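Local coordinates for De novo protein based on the inhibitor Amoebiasin-1 (Entamoeba histolytica, PDB 5SWK), which probably inhibits cysteine proteases, as a redesigned relative of the chagasin-family (I42) inhibitor amoebiasin-1, at residues D[87-90]-D[91-94]; D[16-19]-D[20-23]. One frame throughout, in Å; residues are numbered along the deposited sequence. Where two conformers were deposited one is given.

Contact 1 (87-90 with 91-94) and contact 2 (16-19 with 20-23) are both local and both lie at the surface. They sit on opposite sides of the chain's centre, with their centres about 35 Å apart. No secondary-structure element is common to the two. Contact 1 starts helix 90-95 after strand 77-86; contact 2 turns the chain from strand 13-17 into strand 22-29. In each, a glutamate carboxylate accepts from a backbone N-H a few residues earlier. Contact 1 adds a serine cap and aromatic packing, and it faces another protein. Contact 2 has a tight turn and a little aliphatic packing. Both meet a second copy of this protein, but contact 2 does so through a parallel beta ladder.

Contact 1 of 2, residues D[87-90]-D[91-94]; sequences RTSF and AEYW
T88 packs on Y93. Its CG2 lies over one face of the phenol ring, 3.6 Å from the ring centroid, a CH-pi contact. The two side chains cross at about a right angle. T88 CB also touches Y93 OH, and T88 CA lies against E92 OE1. Just before T88, a water lies between R87 O and E92 OE1, within hydrogen-bonding distance of both. R87 NH1 is hydrogen-bonded to T33 O, in what is probably the BC loop, by comparison with a close relative.

S89 is the N-cap of helix 90-95. S89 and E92 form a capping box. E92 N donates to S89 OG at 3.1 Å, and S89 N donates to E92 OE1 at 2.9 Å, nearly straight at 168°. OE1 is approached on its anti side, 24° out of the carboxylate plane. The S89 hydroxyl stands between its own N and carbonyl carbon (chi1 68°), which turns OG back to the first turn. E92 CG lies beside its own backbone N, and from there the extended chain reaches S89 N. S89 O then accepts from Y93 N at 3.1 Å. The negative carboxylate near the helix N-terminus probably interacts favourably with the helix dipole.

F90 O accepts from W94 N at 2.8 Å, the next bond of the helix. The two aromatic side chains lie side by side and point the same way. W94 CB rests over one face of the phenyl ring, while F90 CZ meets W94 CE3 at 3.6 Å. The F90 ring and the indole five-membered ring are near parallel but slid apart, with little overlap. A chain of another protein meets this surface: an aromatic side chain lies almost parallel to F90, and a backbone atom of that other chain is hydrogen-bonded to W94 NE1.

Contact 2 of 2, residues D[16-19]-D[20-23]; sequences TIAK and GENK
E21 OE1 accepts from A18 N at 2.8 Å. The bond is nearly straight, 170° at the hydrogen, and the donor comes almost along the C-O axis of the carboxylate. With CG trans to the amide nitrogen (chi1 178°) and the rest of the chain extended, E21 brings OE1 to A18 N. The second bond runs the other way: E21 N donates to A18 O at 2.9 Å. Here the donor stands above the carbonyl plane, 49° out of it. This bond closes a type II beta turn from A18 to E21. G20 takes the positive phi of the turn's third position, a conformation suited to glycine.

I17 and A18 pack against OE1 and CB of E21. E21 OE1 lies 3.3 Å from I17 CA and also touches I17 CB. E21 CB sits against A18 O at 3.2 Å. Further out, in the K23 conformer given, I17 CG2 meets K23 CG at 3.5 Å and K23 NZ donates to M4 O. K19 runs outward, fully extended, to a glycerol, probably from the crystallisation liquor.

The turn joins strand 13-17 to strand 22-29. G20 and E21 bond through their backbones to G73, and K23 to I71, on strand 65-73. T16 and I17 form a parallel ladder with a strand of the second subunit, so the sheet continues across that interface.

Contact 1 of 2, residues D[87-90]-D[91-94]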
ATOM      1  N   ARG D  87     -10.006  -0.304   2.330  1.00 26.79           N
ATOM      2  CA  ARG D  87     -10.389  -0.021   0.949  1.00 26.05           C
ATOM      3  C   ARG D  87      -9.132   0.330   0.179  1.00 26.58           C
ATOM      4  O   ARG D  87      -8.430   1.280   0.539  1.00 25.29           O
ATOM      5  CB  ARG D  87     -11.400   1.125   0.884  1.00 25.33           C
ATOM      6  CG  ARG D  87     -11.769   1.567  -0.529  1.00 23.79           C
ATOM      7  CD  ARG D  87     -12.914   2.567  -0.480  1.00 24.98           C
ATOM      8  NE  ARG D  87     -12.477   3.883  -0.032  1.00 28.31           N
ATOM      9  CZ  ARG D  87     -13.301   4.845   0.370  1.00 28.21           C
ATOM     10  NH1 ARG D  87     -14.612   4.631   0.391  1.00 28.25           N
ATOM     11  NH2 ARG D  87     -12.815   6.017   0.748  1.00 26.47           N
ATOM     12  N   THR D  88      -8.826  -0.441  -0.859  1.00 22.42           N
ATOM     13  CA  THR D  88      -7.608  -0.192  -1.620  1.00 25.88           C
ATOM     14  C   THR D  88      -7.652   1.220  -2.205  1.00 25.49           C
ATOM     15  O   THR D  88      -8.674   1.641  -2.742  1.00 23.04           O
ATOM     16  CB  THR D  88      -7.422  -1.248  -2.719  1.00 22.60           C
ATOM     17  OG1 THR D  88      -7.423  -2.544  -2.115  1.00 27.18           O
ATOM     18  CG2 THR D  88      -6.114  -1.059  -3.431  1.00 22.60           C
ATOM     19  N   SER D  89      -6.559   1.966  -2.062  1.00 18.74           N
ATOM     20  CA  SER D  89      -6.531   3.363  -2.501  1.00 19.45           C
ATOM     21  C   SER D  89      -6.125   3.474  -3.964  1.00 19.99           C
ATOM     22  O   SER D  89      -5.513   2.557  -4.506  1.00 17.68           O
ATOM     23  CB  SER D  89      -5.551   4.169  -1.653  1.00 19.77           C
ATOM     24  OG  SER D  89      -4.236   3.733  -1.933  1.00 19.39           O
ATOM     25  N   PHE D  90      -6.441   4.602  -4.596  1.00 18.92           N
ATOM     26  CA  PHE D  90      -5.956   4.838  -5.947  1.00 19.43           C
ATOM     27  C   PHE D  90      -4.435   4.660  -6.026  1.00 18.01           C
ATOM     28  O   PHE D  90      -3.929   4.035  -6.953  1.00 19.00           O
ATOM     29  CB  PHE D  90      -6.312   6.238  -6.453  1.00 19.04           C
ATOM     30  CG  PHE D  90      -5.626   6.575  -7.744  1.00 21.40           C
ATOM     31  CD1 PHE D  90      -6.065   6.004  -8.932  1.00 17.92           C
ATOM     32  CD2 PHE D  90      -4.508   7.414  -7.768  1.00 21.20           C
ATOM     33  CE1 PHE D  90      -5.416   6.257 -10.126  1.00 20.83           C
ATOM     34  CE2 PHE D  90      -3.857   7.687  -8.964  1.00 23.14           C
ATOM     35  CZ  PHE D  90      -4.311   7.105 -10.148  1.00 19.44           C
ATOM     36  N   ALA D  91      -3.716   5.231  -5.056  1.00 19.92           N
ATOM     37  CA  ALA D  91      -2.257   5.143  -5.055  1.00 21.14           C
ATOM     38  C   ALA D  91      -1.793   3.688  -5.098  1.00 20.64           C
ATOM     39  O   ALA D  91      -0.872   3.350  -5.842  1.00 22.97           O
ATOM     40  CB  ALA D  91      -1.676   5.868  -3.830  1.00 20.38           C
ATOM     41  N   GLU D  92      -2.462   2.821  -4.338  1.00 21.19           N
ATOM     42  CA  GLU D  92      -2.104   1.404  -4.313  1.00 23.09           C
ATOM     43  C   GLU D  92      -2.333   0.717  -5.670  1.00 23.63           C
ATOM     44  O   GLU D  92      -1.461  -0.020  -6.151  1.00 22.53           O
ATOM     45  CB  GLU D  92      -2.873   0.688  -3.196  1.00 24.26           C
ATOM     46  CG  GLU D  92      -2.323   1.030  -1.813  1.00 28.76           C
ATOM     47  CD  GLU D  92      -3.180   0.539  -0.642  1.00 34.33           C
ATOM     48  OE1 GLU D  92      -4.420   0.475  -0.755  1.00 27.66           O
ATOM     49  OE2 GLU D  92      -2.597   0.237   0.419  1.00 41.77           O
ATOM     50  N   TYR D  93      -3.485   0.968  -6.293  1.00 23.45           N
ATOM     51  CA  TYR D  93      -3.744   0.450  -7.632  1.00 20.75           C
ATOM     52  C   TYR D  93      -2.747   0.988  -8.648  1.00 21.37           C
ATOM     53  O   TYR D  93      -2.230   0.239  -9.474  1.00 22.54           O
ATOM     54  CB  TYR D  93      -5.157   0.808  -8.098  1.00 22.48           C
ATOM     55  CG  TYR D  93      -6.264   0.050  -7.419  1.00 19.27           C
ATOM     56  CD1 TYR D  93      -6.366  -1.326  -7.546  1.00 23.82           C
ATOM     57  CD2 TYR D  93      -7.226   0.715  -6.672  1.00 18.88           C
ATOM     58  CE1 TYR D  93      -7.405  -2.032  -6.944  1.00 24.63           C
ATOM     59  CE2 TYR D  93      -8.270   0.023  -6.065  1.00 20.98           C
ATOM     60  CZ  TYR D  93      -8.348  -1.350  -6.204  1.00 22.51           C
ATOM     61  OH  TYR D  93      -9.371  -2.042  -5.602  1.00 28.24           O
ATOM     62  N   TRP D  94      -2.486   2.291  -8.594  1.00 21.30           N
ATOM     63  CA  TRP D  94      -1.611   2.904  -9.581  1.00 22.40           C
ATOM     64  C   TRP D  94      -0.177   2.380  -9.441  1.00 24.61           C
ATOM     65  O   TRP D  94       0.510   2.155 -10.441  1.00 24.52           O
ATOM     66  CB  TRP D  94      -1.636   4.432  -9.472  1.00 19.69           C
ATOM     67  CG  TRP D  94      -0.998   5.059 -10.667  1.00 21.98           C
ATOM     68  CD1 TRP D  94       0.274   5.551 -10.758  1.00 24.69           C
ATOM     69  CD2 TRP D  94      -1.578   5.206 -11.965  1.00 23.82           C
ATOM     70  NE1 TRP D  94       0.513   6.016 -12.027  1.00 23.38           N
ATOM     71  CE2 TRP D  94      -0.609   5.818 -12.788  1.00 22.68           C
ATOM     72  CE3 TRP D  94      -2.835   4.898 -12.510  1.00 22.15           C
ATOM     73  CZ2 TRP D  94      -0.855   6.125 -14.124  1.00 22.24           C
ATOM     74  CZ3 TRP D  94      -3.071   5.198 -13.833  1.00 18.67           C
ATOM     75  CH2 TRP D  94      -2.086   5.801 -14.629  1.00 20.35           C
TER
HETATM   76  O   HOH W   1      -6.037   1.632   1.675  1.00 33.18           O

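Contact 2 of 2, residues D[16-19]-D[20-23]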
ATOM      1  N   THR D  16      -8.703 -21.346  21.958  1.00 28.60           N
ATOM      2  CA  THR D  16      -8.058 -22.624  21.727  1.00 29.02           C
ATOM      3  C   THR D  16      -8.854 -23.408  20.704  1.00 31.36           C
ATOM      4  O   THR D  16     -10.078 -23.466  20.788  1.00 33.41           O
ATOM      5  CB  THR D  16      -7.949 -23.458  23.020  1.00 32.59           C
ATOM      6  OG1 THR D  16      -7.223 -22.720  24.014  1.00 36.84           O
ATOM      7  CG2 THR D  16      -7.228 -24.762  22.740  1.00 30.31           C
ATOM      8  N   ILE D  17      -8.161 -24.010  19.744  1.00 29.73           N
ATOM      9  CA  ILE D  17      -8.795 -24.923  18.804  1.00 30.49           C
ATOM     10  C   ILE D  17      -7.910 -26.129  18.530  1.00 32.66           C
ATOM     11  O   ILE D  17      -6.695 -26.081  18.720  1.00 31.69           O
ATOM     12  CB  ILE D  17      -9.121 -24.251  17.451  1.00 33.42           C
ATOM     13  CG1 ILE D  17      -7.834 -23.798  16.753  1.00 29.73           C
ATOM     14  CG2 ILE D  17     -10.097 -23.096  17.634  1.00 35.68           C
ATOM     15  CD1 ILE D  17      -8.074 -23.228  15.367  1.00 35.96           C
ATOM     16  N   ALA D  18      -8.528 -27.208  18.070  1.00 29.66           N
ATOM     17  CA  ALA D  18      -7.782 -28.393  17.692  1.00 29.75           C
ATOM     18  C   ALA D  18      -7.216 -28.221  16.289  1.00 35.44           C
ATOM     19  O   ALA D  18      -7.823 -27.562  15.445  1.00 34.09           O
ATOM     20  CB  ALA D  18      -8.665 -29.617  17.764  1.00 29.85           C
ATOM     21  N   LYS D  19      -6.046 -28.799  16.045  1.00 30.70           N
ATOM     22  CA  LYS D  19      -5.519 -28.863  14.693  1.00 33.39           C
ATOM     23  C   LYS D  19      -6.531 -29.560  13.789  1.00 32.42           C
ATOM     24  O   LYS D  19      -6.912 -30.701  14.043  1.00 33.18           O
ATOM     25  CB  LYS D  19      -4.178 -29.595  14.671  1.00 33.52           C
ATOM     26  CG  LYS D  19      -3.602 -29.771  13.280  1.00 37.03           C
ATOM     27  CD  LYS D  19      -2.198 -30.343  13.319  1.00 36.78           C
ATOM     28  CE  LYS D  19      -1.656 -30.526  11.909  1.00 44.10           C
ATOM     29  NZ  LYS D  19      -0.239 -30.991  11.901  1.00 44.86           N
ATOM     30  N   GLY D  20      -6.983 -28.866  12.749  1.00 34.67           N
ATOM     31  CA  GLY D  20      -7.985 -29.417  11.852  1.00 30.20           C
ATOM     32  C   GLY D  20      -9.409 -29.007  12.196  1.00 36.34           C
ATOM     33  O   GLY D  20     -10.334 -29.244  11.413  1.00 35.96           O
ATOM     34  N   GLU D  21      -9.596 -28.401  13.365  1.00 33.92           N
ATOM     35  CA  GLU D  21     -10.909 -27.864  13.740  1.00 32.68           C
ATOM     36  C   GLU D  21     -11.178 -26.521  13.055  1.00 34.78           C
ATOM     37  O   GLU D  21     -10.270 -25.694  12.906  1.00 30.46           O
ATOM     38  CB  GLU D  21     -11.015 -27.697  15.260  1.00 34.10           C
ATOM     39  CG  GLU D  21     -12.344 -27.102  15.736  1.00 34.11           C
ATOM     40  CD  GLU D  21     -12.340 -26.738  17.218  1.00 40.02           C
ATOM     41  OE1 GLU D  21     -11.288 -26.893  17.876  1.00 34.56           O
ATOM     42  OE2 GLU D  21     -13.393 -26.291  17.727  1.00 43.92           O
ATOM     43  N   ASN D  22     -12.424 -26.314  12.637  1.00 32.30           N
ATOM     44  CA  ASN D  22     -12.848 -25.041  12.074  1.00 33.21           C
ATOM     45  C   ASN D  22     -13.538 -24.181  13.111  1.00 32.56           C
ATOM     46  O   ASN D  22     -14.215 -24.687  13.994  1.00 35.45           O
ATOM     47  CB  ASN D  22     -13.806 -25.245  10.893  1.00 34.72           C
ATOM     48  CG  ASN D  22     -13.244 -26.160   9.837  1.00 38.28           C
ATOM     49  OD1 ASN D  22     -12.058 -26.098   9.505  1.00 39.73           O
ATOM     50  ND2 ASN D  22     -14.095 -27.023   9.298  1.00 39.51           N
ATOM     51  N   LYS D  23     -13.346 -22.874  13.013  0.58 33.64           N
ATOM     52  CA  LYS D  23     -14.096 -21.930  13.829  0.58 33.57           C
ATOM     53  C   LYS D  23     -14.477 -20.760  12.949  0.58 33.22           C
ATOM     54  O   LYS D  23     -13.849 -20.523  11.918  0.58 32.12           O
ATOM     55  CB  LYS D  23     -13.285 -21.462  15.040  0.58 35.42           C
ATOM     56  CG  LYS D  23     -13.235 -22.464  16.186  0.58 35.48           C
ATOM     57  CD  LYS D  23     -14.469 -22.379  17.073  0.58 38.99           C
ATOM     58  CE  LYS D  23     -14.518 -21.055  17.827  0.58 40.28           C
ATOM     59  NZ  LYS D  23     -15.698 -20.955  18.734  0.58 43.42           N
TER